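PDB 3GF8: putative polysaccharide binding proteins (DUF1812) from Bacteroides thetaiotaomicron VPI-5482, which probably acts as a lipid-anchored outer-membrane component in fimbrial assembly, as a member of the FimB/Mfa2 family within the fimbrillin superfamily. Local coordinates for residues G233-V236 and F237-N240; L165-D169 and Y170-I174; D262-S265 and N266-I269; F156-Y159 and T160-T164. All coordinates share one frame; numbering follows the deposited sequence.

Contact 1: G233-V236 and F237-N240; sequences GKRV and FDIN
Asp-238 OD2 is shared by two arginines: Arg-224 of the partner strand, which is its stronger partner, and Arg-235, three residues back, whose NH1 stands 3.0 Å from Asp-238 OD2. Between Arg-235 and Asp-238 lies a classic beta bulge, Val-236 and Phe-237, both set opposite Leu-227 in the hairpin of strands 224-229 and 235-240. The example illustrates how a bulge alters the sidedness of an edge strand. Val-236 has a psi of only -11°, and the extra residue puts its side chain beside that of Phe-237, CG2 of Val-236 lying 4.4 Å from CB of Phe-237; both also touch Trp-277. Arg-235 and Asp-238 share the other surface of the strand. The arginine chain bends at chi3 (-80°), which turns the guanidinium toward the acid. Its plane and that of the carboxylate are 79° apart, and OD2 sits well out of the guanidinium plane, so the attraction is one of charge, with no N-H aimed at the oxygen. On the buried side, Phe-271 meets the Phe-237 ring edge-to-face, and Ile-239 CG2 lies 3.8 Å above the plane of the Phe-237 ring, offset toward the rim.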
# COMPACT_ATOMS: atom_id res chain seq x y z
N GLY A 233 -1.17 -27.15 14.08
CA GLY A 233 -1.68 -25.82 14.40
C GLY A 233 -0.71 -25.00 15.25
O GLY A 233 -1.10 -23.97 15.79
N LYS A 234 0.54 -25.45 15.38
CA LYS A 234 1.56 -24.69 16.11
C LYS A 234 2.16 -23.62 15.20
O LYS A 234 2.42 -23.89 14.03
CB LYS A 234 2.68 -25.63 16.62
CG LYS A 234 3.94 -24.94 17.12
N ARG A 235 2.38 -22.43 15.76
CA ARG A 235 3.09 -21.35 15.08
C ARG A 235 4.56 -21.64 15.06
O ARG A 235 5.16 -21.77 16.12
CB ARG A 235 2.86 -20.02 15.78
CG ARG A 235 1.55 -19.36 15.42
CD ARG A 235 1.52 -17.89 15.79
NE ARG A 235 1.25 -17.68 17.20
CZ ARG A 235 2.15 -17.35 18.12
NH1 ARG A 235 3.44 -17.17 17.81
NH2 ARG A 235 1.75 -17.21 19.39
N VAL A 236 5.16 -21.70 13.87
CA VAL A 236 6.58 -22.07 13.72
C VAL A 236 7.48 -20.90 13.37
O VAL A 236 8.69 -21.05 13.39
CB VAL A 236 6.76 -23.16 12.64
CG1 VAL A 236 6.06 -24.46 13.10
CG2 VAL A 236 6.22 -22.70 11.31
N PHE A 237 6.88 -19.76 13.02
CA PHE A 237 7.63 -18.59 12.57
C PHE A 237 6.77 -17.35 12.82
O PHE A 237 5.61 -17.29 12.43
CB PHE A 237 7.98 -18.71 11.10
CG PHE A 237 9.11 -17.81 10.62
CD1 PHE A 237 10.40 -17.96 11.09
CD2 PHE A 237 8.90 -16.88 9.61
CE1 PHE A 237 11.45 -17.17 10.60
CE2 PHE A 237 9.94 -16.08 9.10
CZ PHE A 237 11.20 -16.23 9.60
N ASP A 238 7.36 -16.35 13.46
CA ASP A 238 6.62 -15.20 13.88
C ASP A 238 7.56 -14.03 14.00
O ASP A 238 8.15 -13.85 15.04
CB ASP A 238 5.90 -15.47 15.20
CG ASP A 238 4.89 -14.38 15.54
OD1 ASP A 238 4.86 -13.32 14.86
OD2 ASP A 238 4.10 -14.56 16.49
N ILE A 239 7.68 -13.24 12.92
CA ILE A 239 8.66 -12.17 12.87
C ILE A 239 8.02 -10.82 12.61
O ILE A 239 6.83 -10.70 12.22
CB ILE A 239 9.85 -12.48 11.90
CG1 ILE A 239 9.41 -12.71 10.44
CG2 ILE A 239 10.56 -13.75 12.36
CD1 ILE A 239 9.32 -11.48 9.60
N ASN A 240 8.80 -9.79 12.89
CA ASN A 240 8.35 -8.42 12.71
C ASN A 240 8.87 -8.02 11.36
O ASN A 240 10.06 -7.76 11.17
CB ASN A 240 8.87 -7.55 13.85
CG ASN A 240 8.55 -6.09 13.68
OD1 ASN A 240 8.20 -5.64 12.59
ND2 ASN A 240 8.67 -5.33 14.75

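Contact 2: L165-D169 and Y170-I174; sequences LDMND and YDYEI
Tyr-170 lays one face of its ring against Asp-169, the residue just before it, while Tyr-172 presents its ring edge to the backbone oxygen of Met-167. In the first pair, Asp-169 CB stands 3.7 Å from the centroid of the Tyr-170 ring and 27° off its normal, a CH-pi contact shifted toward the rim. Atom CE2 of the same Tyr-170 ring comes within 3.4 Å of Asp-166 O, which lies near the ring plane at the edge. In the second pair, the hydroxyl of Tyr-172 donates a very short hydrogen bond, 2.5 Å from OH to Met-167 O, and that oxygen lies in the plane of the phenol. Met-167, present as selenomethionine, crosses Tyr-172 at about a right angle; its chain bends at chi3 (55°), bringing CE to 4.2 Å from CZ of Tyr-172. Val-210 packs on both of these side chains. Asp-166 helps to brace the backbone that offers the carbonyl: its OD1 accepts weak bonds from Asn-168 N (2.6 Å) and Asp-169 N (3.1 Å), while Asp-169 N also bonds Asp-166 O. The whole is a worked case of an Asx turn combined with a beta turn, leading into strand 170-176.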
# COMPACT_ATOMS: atom_id res chain seq x y z
N LEU A 165 12.30 -27.76 3.13
CA LEU A 165 11.13 -27.08 3.60
C LEU A 165 10.06 -27.30 2.54
O LEU A 165 10.26 -26.95 1.39
CB LEU A 165 11.45 -25.60 3.79
CG LEU A 165 10.43 -24.81 4.60
CD1 LEU A 165 11.05 -23.46 4.95
CD2 LEU A 165 9.07 -24.70 3.87
N ASP A 166 8.94 -27.91 2.92
CA ASP A 166 7.79 -28.01 2.02
C ASP A 166 6.71 -26.99 2.37
O ASP A 166 6.05 -27.09 3.41
CB ASP A 166 7.18 -29.39 2.07
CG ASP A 166 5.82 -29.43 1.41
OD1 ASP A 166 4.93 -28.63 1.79
OD2 ASP A 166 5.64 -30.28 0.52
N MSE A 167 6.49 -26.05 1.45
CA MSE A 167 5.58 -24.92 1.63
C MSE A 167 4.08 -25.23 1.72
O MSE A 167 3.32 -24.41 2.19
CB MSE A 167 5.84 -23.82 0.55
CG MSE A 167 7.13 -23.07 0.79
SE MSE A 167 7.39 -21.57 -0.41
CE MSE A 167 5.68 -20.60 -0.00
N ASN A 168 3.63 -26.40 1.35
CA ASN A 168 2.19 -26.64 1.63
C ASN A 168 1.90 -27.20 3.02
O ASN A 168 0.74 -27.40 3.36
CB ASN A 168 1.49 -27.46 0.53
CG ASN A 168 2.45 -28.26 -0.29
OD1 ASN A 168 2.78 -27.90 -1.45
ND2 ASN A 168 2.94 -29.36 0.31
N ASP A 169 2.93 -27.40 3.85
CA ASP A 169 2.67 -27.84 5.24
C ASP A 169 2.08 -26.73 6.15
O ASP A 169 1.50 -27.02 7.20
CB ASP A 169 3.93 -28.46 5.83
CG ASP A 169 4.38 -29.74 5.08
OD1 ASP A 169 3.58 -30.35 4.34
OD2 ASP A 169 5.56 -30.13 5.22
N TYR A 170 2.17 -25.47 5.71
CA TYR A 170 1.87 -24.32 6.59
C TYR A 170 0.82 -23.35 6.06
O TYR A 170 0.62 -23.26 4.86
CB TYR A 170 3.17 -23.56 6.79
CG TYR A 170 4.23 -24.50 7.21
CD1 TYR A 170 4.34 -24.88 8.54
CD2 TYR A 170 5.08 -25.09 6.27
CE1 TYR A 170 5.29 -25.79 8.94
CE2 TYR A 170 6.04 -25.97 6.66
CZ TYR A 170 6.12 -26.33 8.01
OH TYR A 170 7.06 -27.23 8.44
N ASP A 171 0.19 -22.64 6.97
CA ASP A 171 -0.53 -21.42 6.65
C ASP A 171 0.32 -20.16 6.90
O ASP A 171 1.22 -20.15 7.76
CB ASP A 171 -1.77 -21.31 7.51
CG ASP A 171 -2.78 -22.38 7.21
OD1 ASP A 171 -2.79 -22.92 6.06
OD2 ASP A 171 -3.56 -22.67 8.16
N TYR A 172 -0.03 -19.10 6.17
CA TYR A 172 0.75 -17.87 6.08
C TYR A 172 -0.15 -16.70 6.31
O TYR A 172 -1.20 -16.59 5.66
CB TYR A 172 1.33 -17.74 4.69
CG TYR A 172 2.08 -18.95 4.26
CD1 TYR A 172 1.42 -20.06 3.73
CD2 TYR A 172 3.46 -19.01 4.42
CE1 TYR A 172 2.13 -21.20 3.34
CE2 TYR A 172 4.17 -20.09 4.01
CZ TYR A 172 3.48 -21.21 3.50
OH TYR A 172 4.21 -22.31 3.11
N GLU A 173 0.29 -15.82 7.21
CA GLU A 173 -0.40 -14.60 7.52
C GLU A 173 0.52 -13.39 7.67
O GLU A 173 1.62 -13.49 8.22
CB GLU A 173 -1.12 -14.73 8.87
CG GLU A 173 -2.02 -15.92 9.06
CD GLU A 173 -2.50 -15.97 10.50
OE1 GLU A 173 -3.46 -15.23 10.84
OE2 GLU A 173 -1.89 -16.72 11.28
N ILE A 174 0.03 -12.25 7.20
CA ILE A 174 0.55 -10.94 7.56
C ILE A 174 -0.56 -10.37 8.45
O ILE A 174 -1.73 -10.38 8.05
CB ILE A 174 0.81 -10.08 6.30
CG1 ILE A 174 1.97 -10.69 5.49
CG2 ILE A 174 1.11 -8.64 6.70
CD1 ILE A 174 2.40 -9.92 4.25

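Contact 3: D262-S265 and N266-I269; sequences DRQS and NYHI. With EDO (1,2-ethanediol), chain B.
Gln-264 spreads its aliphatic stem over one face of the Tyr-267 ring, with CG 3.8 Å from the ring centroid and 21° off the normal, a CH-pi contact. The two side chains run past each other in opposite directions. The glutamine bends at chi2 (49°), which carries the amide away from the ring and back toward the chain. There Gln-264 OE1 accepts the backbone N-H of Asn-266, 3.0 Å from N. The bond is nearly straight at hydrogen (167°), yet the donor stands above the carbonyl plane and so misses the lone pairs. A water donates to Gln-264 OE1 at 2.5 Å and, weakly, to Asn-266 OD1, while NE2 of Gln-264 is held by Glu-251. The phenol turns back in its own way: Tyr-267 OH donates a weak bond to Gln-264 O, 2.8 Å away, and Lys-150 gives a second bond to that carbonyl. The tyrosine is thus met at its hydroxyl, weakly, as well as over its face, and Leu-245 of helix 241-246 also packs on it. Asn-266 is exposed, and its ND2 bonds O1 of an ethanediol at 2.6 Å, probably a crystallisation additive. These bonds lie at a helix-to-strand junction: Gln-264 is the first residue to leave helical geometry after helix 257-263, and strand 266-273 then runs parallel to strand 139-158.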
# COMPACT_ATOMS: atom_id res chain seq x y z
N ASP A 262 7.11 3.36 1.63
CA ASP A 262 6.13 4.02 0.77
C ASP A 262 6.51 3.88 -0.67
O ASP A 262 5.63 3.61 -1.54
CB ASP A 262 6.02 5.51 1.05
CG ASP A 262 5.35 5.81 2.36
OD1 ASP A 262 4.51 5.01 2.82
OD2 ASP A 262 5.67 6.86 2.92
N ARG A 263 7.79 4.05 -0.96
CA ARG A 263 8.24 4.05 -2.35
C ARG A 263 8.22 2.67 -2.99
O ARG A 263 7.94 2.54 -4.17
CB ARG A 263 9.66 4.60 -2.46
CG ARG A 263 9.75 6.09 -2.62
CD ARG A 263 11.19 6.44 -2.92
NE ARG A 263 11.44 7.86 -2.76
CZ ARG A 263 11.22 8.78 -3.70
NH1 ARG A 263 10.77 8.47 -4.91
NH2 ARG A 263 11.49 10.05 -3.41
N GLN A 264 8.58 1.65 -2.21
CA GLN A 264 8.63 0.29 -2.71
C GLN A 264 7.31 -0.40 -2.43
O GLN A 264 6.84 -0.41 -1.28
CB GLN A 264 9.76 -0.49 -1.99
CG GLN A 264 9.98 -1.93 -2.49
CD GLN A 264 10.06 -2.01 -4.02
OE1 GLN A 264 9.04 -1.98 -4.69
NE2 GLN A 264 11.27 -2.10 -4.56
N SER A 265 6.70 -0.98 -3.45
CA SER A 265 5.47 -1.73 -3.19
C SER A 265 5.48 -3.17 -3.65
O SER A 265 4.46 -3.87 -3.53
CB SER A 265 4.26 -0.96 -3.77
OG SER A 265 4.18 0.33 -3.20
N ASN A 266 6.59 -3.63 -4.21
CA ASN A 266 6.77 -5.04 -4.48
C ASN A 266 7.99 -5.56 -3.77
O ASN A 266 9.10 -5.11 -4.04
CB ASN A 266 6.96 -5.29 -5.96
CG ASN A 266 5.80 -4.84 -6.74
OD1 ASN A 266 5.81 -3.75 -7.30
ND2 ASN A 266 4.75 -5.65 -6.76
N TYR A 267 7.78 -6.56 -2.93
CA TYR A 267 8.83 -7.11 -2.11
C TYR A 267 8.90 -8.59 -2.35
O TYR A 267 7.97 -9.32 -2.03
CB TYR A 267 8.51 -6.85 -0.65
CG TYR A 267 8.45 -5.39 -0.25
CD1 TYR A 267 7.30 -4.66 -0.41
CD2 TYR A 267 9.54 -4.77 0.33
CE1 TYR A 267 7.24 -3.34 -0.02
CE2 TYR A 267 9.49 -3.44 0.72
CZ TYR A 267 8.34 -2.74 0.53
OH TYR A 267 8.27 -1.43 0.92
N HIS A 268 9.99 -9.05 -2.93
CA HIS A 268 10.20 -10.46 -3.08
C HIS A 268 11.26 -10.86 -2.09
O HIS A 268 12.42 -10.50 -2.26
CB HIS A 268 10.66 -10.81 -4.48
CG HIS A 268 10.84 -12.28 -4.69
ND1 HIS A 268 11.17 -12.81 -5.91
CD2 HIS A 268 10.72 -13.33 -3.85
CE1 HIS A 268 11.27 -14.13 -5.81
NE2 HIS A 268 11.00 -14.47 -4.56
N ILE A 269 10.84 -11.58 -1.06
CA ILE A 269 11.68 -11.97 0.05
C ILE A 269 11.79 -13.47 0.12
O ILE A 269 10.76 -14.18 0.25
CB ILE A 269 11.10 -11.44 1.37
CG1 ILE A 269 10.75 -9.94 1.23
CG2 ILE A 269 12.06 -11.77 2.53
CD1 ILE A 269 10.38 -9.28 2.54
C1 EDO B . 6.46 -9.02 -5.92
O1 EDO B . 5.46 -8.13 -6.45
C2 EDO B . 6.78 -10.10 -6.96
O2 EDO B . 8.19 -10.21 -7.21
O HOH W 1 8.92 -2.41 -7.15

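Contact 4: F156-Y159 and T160-T164; sequences FQSY and TGSWT
Ser-158 and Trp-163 meet through two different first torsions: the serine turns OG trans to its amide nitrogen (chi1 175°), into the hollow of the turn, and the tryptophan places CG between its own N and carbonyl carbon (chi1 61°), folding the indole back over the serine. Ser-158 CB lies 3.7 Å from the centroid of the Trp-163 five-membered ring, over its face, in a CH-pi contact. Ser-158 OG is also above that face, 3.0 Å from Trp-163 NE1, but the indole N-H lies in the ring plane and does not point at it. Ser-158 OG accepts instead from two backbone amides, Gly-161 N at 2.8 Å and Ser-162 N at 3.4 Å, both weak because the angles are poor. Gly-161 N also makes a weak bond to Ser-158 O, at 3.5 Å, so residues 158-161 form a beta turn reinforced by its leading serine. Gly-161, the last residue of the turn, has a positive phi. Across the outside, OG1 of Thr-160 and OG of Ser-162 share a hydrogen bond of 2.9 Å, and a water accepts from Ser-158 N at 2.9 Å while donating weakly to Trp-163 O. Where strand 139-158 ends, two weak N-H bonds converge on the hydroxyl of Ser-158, a buried residue, and a third reaches its carbonyl; their sum, with the indole lying over the serine, probably holds the turn in shape more than any single link does.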
# COMPACT_ATOMS: atom_id res chain seq x y z
N PHE A 156 10.37 -19.68 1.21
CA PHE A 156 10.95 -20.19 2.42
C PHE A 156 11.76 -21.41 2.04
O PHE A 156 11.20 -22.36 1.52
CB PHE A 156 9.85 -20.55 3.44
CG PHE A 156 8.94 -19.41 3.75
CD1 PHE A 156 7.85 -19.15 2.96
CD2 PHE A 156 9.19 -18.58 4.83
CE1 PHE A 156 7.04 -18.06 3.23
CE2 PHE A 156 8.39 -17.50 5.10
CZ PHE A 156 7.32 -17.24 4.31
N GLN A 157 13.07 -21.38 2.31
CA GLN A 157 13.97 -22.50 2.05
C GLN A 157 14.93 -22.78 3.19
O GLN A 157 15.28 -21.92 4.02
CB GLN A 157 14.85 -22.22 0.85
CG GLN A 157 14.16 -21.75 -0.39
CD GLN A 157 15.16 -21.18 -1.41
OE1 GLN A 157 16.38 -21.28 -1.24
NE2 GLN A 157 14.63 -20.57 -2.48
N SER A 158 15.42 -24.00 3.18
CA SER A 158 16.49 -24.42 4.04
C SER A 158 17.75 -23.63 3.70
O SER A 158 18.15 -23.56 2.53
CB SER A 158 16.74 -25.91 3.82
OG SER A 158 17.87 -26.32 4.57
N TYR A 159 18.39 -23.07 4.72
CA TYR A 159 19.63 -22.35 4.55
C TYR A 159 20.75 -23.26 4.07
O TYR A 159 21.51 -22.89 3.19
CB TYR A 159 20.07 -21.70 5.86
CG TYR A 159 21.45 -21.10 5.76
CD1 TYR A 159 21.67 -19.97 5.01
CD2 TYR A 159 22.55 -21.72 6.35
CE1 TYR A 159 22.91 -19.42 4.90
CE2 TYR A 159 23.82 -21.20 6.23
CZ TYR A 159 23.98 -20.04 5.50
OH TYR A 159 25.21 -19.48 5.35
N THR A 160 20.88 -24.44 4.66
CA THR A 160 21.93 -25.37 4.22
C THR A 160 21.44 -26.35 3.16
O THR A 160 22.22 -27.09 2.62
CB THR A 160 22.42 -26.21 5.38
OG1 THR A 160 21.31 -26.94 5.89
CG2 THR A 160 23.06 -25.34 6.48
N GLY A 161 20.14 -26.36 2.88
CA GLY A 161 19.58 -27.35 1.96
C GLY A 161 19.71 -28.77 2.48
O GLY A 161 19.68 -29.71 1.70
N SER A 162 19.85 -28.93 3.80
CA SER A 162 20.08 -30.25 4.40
C SER A 162 18.74 -30.87 4.78
O SER A 162 18.68 -31.97 5.35
CB SER A 162 20.94 -30.11 5.64
OG SER A 162 20.19 -29.50 6.67
N TRP A 163 17.68 -30.13 4.47
CA TRP A 163 16.33 -30.58 4.70
C TRP A 163 15.49 -29.79 3.73
O TRP A 163 15.87 -28.70 3.35
CB TRP A 163 15.93 -30.32 6.15
CG TRP A 163 15.95 -28.88 6.58
CD1 TRP A 163 17.04 -28.14 6.92
CD2 TRP A 163 14.81 -28.01 6.73
NE1 TRP A 163 16.65 -26.86 7.27
CE2 TRP A 163 15.29 -26.75 7.17
CE3 TRP A 163 13.44 -28.18 6.55
CZ2 TRP A 163 14.45 -25.66 7.40
CZ3 TRP A 163 12.60 -27.10 6.80
CH2 TRP A 163 13.12 -25.85 7.23
N THR A 164 14.38 -30.35 3.28
CA THR A 164 13.50 -29.66 2.35
C THR A 164 12.37 -29.08 3.14
O THR A 164 11.58 -29.81 3.76
CB THR A 164 12.86 -30.57 1.27
OG1 THR A 164 13.88 -31.34 0.64
CG2 THR A 164 12.09 -29.70 0.21
O HOH W 2 14.46 -26.15 1.54

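In the fold
Contacts 1 and 2 belong to the same sheet, strand 235-240 at its edge and strand 170-176 two places in, and they meet where Val-236 CG2 packs on Tyr-170 CD1. Contact 4 precedes contact 2 in the chain, and Phe-156 joins them by packing against Leu-165, Met-167 and Tyr-172. The centre of contact 3 is about 9 Å from the centre of the chain, on strand 266-273 beside strand 139-158, whose end carries contact 4. Contacts 1 to 3 are each partly buried; contact 4 is at the surface. Chemistry follows place: an edge-strand charge pair, a phenol-to-carbonyl bond between a strand and the loop leading into it, glutamine and tyrosine at a helix end, and weak serine bonds in contact 4.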